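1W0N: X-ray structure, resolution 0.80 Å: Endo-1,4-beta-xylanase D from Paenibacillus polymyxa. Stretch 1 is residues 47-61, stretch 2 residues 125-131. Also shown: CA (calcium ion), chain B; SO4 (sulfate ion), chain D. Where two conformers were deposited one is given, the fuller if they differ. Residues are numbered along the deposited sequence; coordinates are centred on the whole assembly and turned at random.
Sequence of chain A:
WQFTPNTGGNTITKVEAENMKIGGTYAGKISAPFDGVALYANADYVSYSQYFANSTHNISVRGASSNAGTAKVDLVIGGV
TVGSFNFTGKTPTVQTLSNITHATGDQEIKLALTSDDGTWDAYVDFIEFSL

Stretch 1 (47-61) SYSQYFANSTHNISV
Stretch 2 125-131: DFIEFSL

Two antiparallel strands, 56-61 and 125-130, form the heart of this contact, their axes 4.7 Å apart at closest approach and their N-to-C directions 167° apart. Four backbone hydrogen bonds fix the register. Asn58 N donates to Ser130 O (2.8 Å) and Ser130 N to Asn58 O (2.9 Å); two residues along, Ser60 N donates to Glu128 O (2.9 Å) and Glu128 N to Ser60 O (2.8 Å, N-H...O angle 154°). Between and beyond these rings lie the non-hydrogen-bonded pairs Ile59-Phe129 and Val61-Ile127, with CA atoms 4.7 and 4.5 Å apart, against 5.2 Å in the hydrogen-bonded pairs. The same carbonyls accept CA-H...O contacts: Phe129 CA lies 3.4 Å from Asn58 O, and Ile59 CA 3.4 Å from Glu128 O. All eight residues are extended, with phi from -92° to -147° and psi from 125° to 164°.

At the chain terminus, water 2 donates to both Thr56 O (2.7 Å) and Leu131 OXT (3.1 Å), tying the terminal carboxylate to the start of the strand. Leu131 (m, chi2 t) brings CD2 to 3.7 Å from Asn54 CB and 3.6 Å from His57 NE2. A sulfate, probably from the crystallisation liquor, accepts a weak hydrogen bond from His57 NE2 to its O3 (2.5 Å) and a very short one from Ala53 N to its O4 (2.4 Å).

The alternation of a strand sorts the side chains. Asn58, Ser60 (m), Glu128 (t, t) and Ser130 (p) share the partly exposed face, where polar groups can remain solvated. Ile59, Val61, Ile127 and Phe129 occupy the buried face, where branched aliphatic and aromatic groups fill space without leaving polar atoms unsatisfied. Val61 (t) places CG2 3.7 Å from Ile127 CG1; Ile127 (t, t) extends CD1 to 3.7 Å from Ile59 CG2.

Phe129 (m, chi2 89°) centres this packing and has the largest area covered by the other stretch, 107 Å² of the 747 Å² total. Ile59 CG2 sits over one ring face, 4.3 Å from the centroid. Over the opposite face comes the edge of Phe52 (m, chi2 -66°), with centroids 5.3 Å apart and planes at 69°. Phe129 in turn directs its edge toward the face of His57 (m), 6.0 Å between centroids. Strand 47-52 runs 11.0 Å from strand 125-130 at 22°, a gap bridged by long aromatics: Tyr48 (p, chi2 -76°) brings OH to 3.3 Å from Phe129 CE1, while that hydroxyl donates to Gln50 OE1 (2.8 Å), satisfying its polarity beside the apolar cluster.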

# COMPACT_ATOMS: atom_id res chain seq x y z
N SER A 47 0.01 3.54 7.43
CA SER A 47 -1.27 4.23 7.37
C SER A 47 -1.11 5.73 7.52
O SER A 47 -0.13 6.22 8.09
CB SER A 47 -2.23 3.73 8.42
OG SER A 47 -1.78 4.05 9.72
N TYR A 48 -2.10 6.46 7.02
CA TYR A 48 -2.19 7.89 7.25
C TYR A 48 -3.63 8.31 6.99
O TYR A 48 -4.43 7.54 6.46
CB TYR A 48 -1.20 8.68 6.37
CG TYR A 48 -1.64 8.85 4.96
CD1 TYR A 48 -1.57 7.81 4.03
CD2 TYR A 48 -2.22 10.05 4.56
CE1 TYR A 48 -2.06 7.99 2.74
CE2 TYR A 48 -2.70 10.23 3.28
CZ TYR A 48 -2.64 9.20 2.36
OH TYR A 48 -3.10 9.33 1.09
N SER A 49 -3.98 9.54 7.38
CA SER A 49 -5.31 10.06 7.18
C SER A 49 -5.36 10.96 5.96
O SER A 49 -4.57 11.89 5.85
CB SER A 49 -5.77 10.85 8.41
OG SER A 49 -5.89 10.02 9.50
N GLN A 50 -6.30 10.67 5.05
CA GLN A 50 -6.49 11.41 3.82
C GLN A 50 -7.87 12.04 3.80
O GLN A 50 -8.87 11.35 3.99
CB GLN A 50 -6.35 10.46 2.63
CG GLN A 50 -6.58 11.08 1.25
CD GLN A 50 -5.52 12.12 0.90
OE1 GLN A 50 -4.31 11.80 0.87
NE2 GLN A 50 -5.95 13.32 0.59
N TYR A 51 -7.94 13.34 3.47
CA TYR A 51 -9.22 14.00 3.23
C TYR A 51 -9.61 13.83 1.78
O TYR A 51 -8.81 14.09 0.87
CB TYR A 51 -9.12 15.50 3.58
CG TYR A 51 -10.42 16.21 3.20
CD1 TYR A 51 -11.58 16.14 3.94
CD2 TYR A 51 -10.48 16.89 1.95
CE1 TYR A 51 -12.75 16.72 3.51
CE2 TYR A 51 -11.69 17.46 1.50
CZ TYR A 51 -12.82 17.37 2.27
OH TYR A 51 -14.00 17.90 1.86
N PHE A 52 -10.87 13.44 1.54
CA PHE A 52 -11.42 13.30 0.21
C PHE A 52 -12.63 14.20 0.00
O PHE A 52 -13.58 14.17 0.80
CB PHE A 52 -11.90 11.87 -0.03
CG PHE A 52 -10.80 10.85 -0.10
CD1 PHE A 52 -9.87 10.86 -1.12
CD2 PHE A 52 -10.78 9.80 0.82
CE1 PHE A 52 -8.93 9.87 -1.25
CE2 PHE A 52 -9.82 8.81 0.69
CZ PHE A 52 -8.90 8.83 -0.32
N ALA A 53 -12.64 14.93 -1.10
CA ALA A 53 -13.85 15.62 -1.56
C ALA A 53 -14.71 14.72 -2.46
O ALA A 53 -15.94 14.82 -2.45
CB ALA A 53 -13.49 16.89 -2.32
N ASN A 54 -14.09 13.82 -3.22
CA ASN A 54 -14.77 12.96 -4.17
C ASN A 54 -14.84 11.55 -3.62
O ASN A 54 -13.93 11.08 -2.94
CB ASN A 54 -14.00 12.91 -5.48
CG ASN A 54 -14.92 12.57 -6.67
OD1 ASN A 54 -15.45 11.43 -6.76
ND2 ASN A 54 -15.10 13.49 -7.59
N SER A 55 -15.93 10.84 -3.98
CA SER A 55 -16.12 9.46 -3.54
C SER A 55 -15.43 8.40 -4.40
O SER A 55 -15.41 7.25 -3.96
CB SER A 55 -17.61 9.17 -3.46
OG SER A 55 -18.28 9.52 -4.66
N THR A 56 -14.87 8.74 -5.56
CA THR A 56 -14.23 7.71 -6.39
C THR A 56 -12.87 8.19 -6.89
O THR A 56 -12.73 9.31 -7.38
CB THR A 56 -15.12 7.31 -7.56
OG1 THR A 56 -16.27 6.62 -7.05
CG2 THR A 56 -14.45 6.32 -8.50
N HIS A 57 -11.88 7.29 -6.78
CA HIS A 57 -10.52 7.56 -7.23
C HIS A 57 -9.93 6.34 -7.92
O HIS A 57 -10.31 5.21 -7.69
CB HIS A 57 -9.59 7.88 -6.04
CG HIS A 57 -9.91 9.19 -5.41
ND1 HIS A 57 -10.96 9.35 -4.54
CD2 HIS A 57 -9.36 10.41 -5.62
CE1 HIS A 57 -11.04 10.63 -4.23
NE2 HIS A 57 -10.10 11.30 -4.86
N ASN A 58 -8.91 6.65 -8.75
CA ASN A 58 -7.93 5.67 -9.17
C ASN A 58 -6.78 5.73 -8.19
O ASN A 58 -6.38 6.81 -7.74
CB ASN A 58 -7.43 6.00 -10.58
CG ASN A 58 -8.54 6.07 -11.60
OD1 ASN A 58 -8.63 7.06 -12.39
ND2 ASN A 58 -9.36 5.10 -11.62
N ILE A 59 -6.25 4.55 -7.83
CA ILE A 59 -5.21 4.48 -6.82
C ILE A 59 -4.07 3.62 -7.35
O ILE A 59 -4.28 2.47 -7.74
CB ILE A 59 -5.72 3.88 -5.52
CG1 ILE A 59 -7.01 4.54 -5.04
CG2 ILE A 59 -4.66 4.04 -4.44
CD1 ILE A 59 -8.15 3.66 -5.03
N SER A 60 -2.85 4.19 -7.35
CA SER A 60 -1.68 3.44 -7.76
C SER A 60 -0.68 3.38 -6.62
O SER A 60 -0.56 4.31 -5.82
CB SER A 60 -1.03 4.06 -8.99
OG SER A 60 -1.80 3.87 -10.17
N VAL A 61 0.03 2.25 -6.55
CA VAL A 61 1.10 2.07 -5.59
C VAL A 61 2.30 1.52 -6.36
O VAL A 61 2.16 0.57 -7.13
CB VAL A 61 0.71 1.11 -4.44
CG1 VAL A 61 1.92 0.73 -3.57
CG2 VAL A 61 -0.36 1.77 -3.57
N ASP A 125 6.69 1.88 -2.03
CA ASP A 125 7.40 3.14 -2.28
C ASP A 125 6.51 4.35 -1.97
O ASP A 125 6.89 5.23 -1.18
CB ASP A 125 7.87 3.12 -3.74
CG ASP A 125 8.72 4.31 -4.14
OD1 ASP A 125 8.95 5.20 -3.30
OD2 ASP A 125 9.16 4.36 -5.32
N PHE A 126 5.34 4.39 -2.60
CA PHE A 126 4.41 5.50 -2.45
C PHE A 126 3.04 5.04 -2.93
O PHE A 126 2.91 4.02 -3.62
CB PHE A 126 4.86 6.74 -3.25
CG PHE A 126 4.95 6.53 -4.74
CD1 PHE A 126 3.81 6.49 -5.55
CD2 PHE A 126 6.21 6.41 -5.34
CE1 PHE A 126 3.90 6.32 -6.93
CE2 PHE A 126 6.31 6.27 -6.73
CZ PHE A 126 5.15 6.22 -7.51
N ILE A 127 2.04 5.86 -2.58
CA ILE A 127 0.69 5.73 -3.09
C ILE A 127 0.33 7.03 -3.80
O ILE A 127 0.76 8.12 -3.40
CB ILE A 127 -0.31 5.42 -1.93
CG1 ILE A 127 -1.70 5.05 -2.47
CG2 ILE A 127 -0.40 6.56 -0.93
CD1 ILE A 127 -2.54 4.29 -1.46
N GLU A 128 -0.49 6.91 -4.85
CA GLU A 128 -0.95 8.07 -5.60
C GLU A 128 -2.44 7.92 -5.88
O GLU A 128 -2.89 6.94 -6.44
CB GLU A 128 -0.20 8.18 -6.94
CG GLU A 128 -0.35 9.49 -7.60
CD GLU A 128 0.01 9.48 -9.10
OE1 GLU A 128 0.32 8.46 -9.73
OE2 GLU A 128 -0.12 10.54 -9.76
N PHE A 129 -3.21 8.96 -5.51
CA PHE A 129 -4.62 9.06 -5.81
C PHE A 129 -4.84 10.03 -6.93
O PHE A 129 -4.23 11.10 -6.99
CB PHE A 129 -5.39 9.59 -4.57
CG PHE A 129 -5.42 8.62 -3.43
CD1 PHE A 129 -4.42 8.60 -2.46
CD2 PHE A 129 -6.47 7.73 -3.30
CE1 PHE A 129 -4.48 7.66 -1.42
CE2 PHE A 129 -6.54 6.84 -2.27
CZ PHE A 129 -5.52 6.78 -1.35
N SER A 130 -5.77 9.69 -7.84
CA SER A 130 -6.15 10.57 -8.90
C SER A 130 -7.62 10.37 -9.21
O SER A 130 -8.24 9.38 -8.81
CB SER A 130 -5.31 10.33 -10.13
OG SER A 130 -5.44 9.02 -10.59
N LEU A 131 -8.22 11.30 -9.92
CA LEU A 131 -9.60 11.20 -10.27
C LEU A 131 -9.82 10.50 -11.56
O LEU A 131 -8.93 10.51 -12.41
CB LEU A 131 -10.24 12.60 -10.26
CG LEU A 131 -10.28 13.28 -8.89
CD1 LEU A 131 -10.65 14.78 -9.04
CD2 LEU A 131 -11.27 12.60 -7.96
OXT LEU A 131 -10.91 9.91 -11.80
CA CA B . 9.15 6.36 -1.34
S SO4 D . -10.71 14.09 -3.50
O1 SO4 D . -10.55 15.00 -4.53
O2 SO4 D . -11.90 13.40 -3.62
O3 SO4 D . -9.50 13.25 -3.41
O4 SO4 D . -10.70 15.12 -2.42
O HOH W 1 -13.08 9.57 -10.35
O HOH W 2 -13.29 10.28 -9.89
O HOH W 3 10.85 7.46 -2.66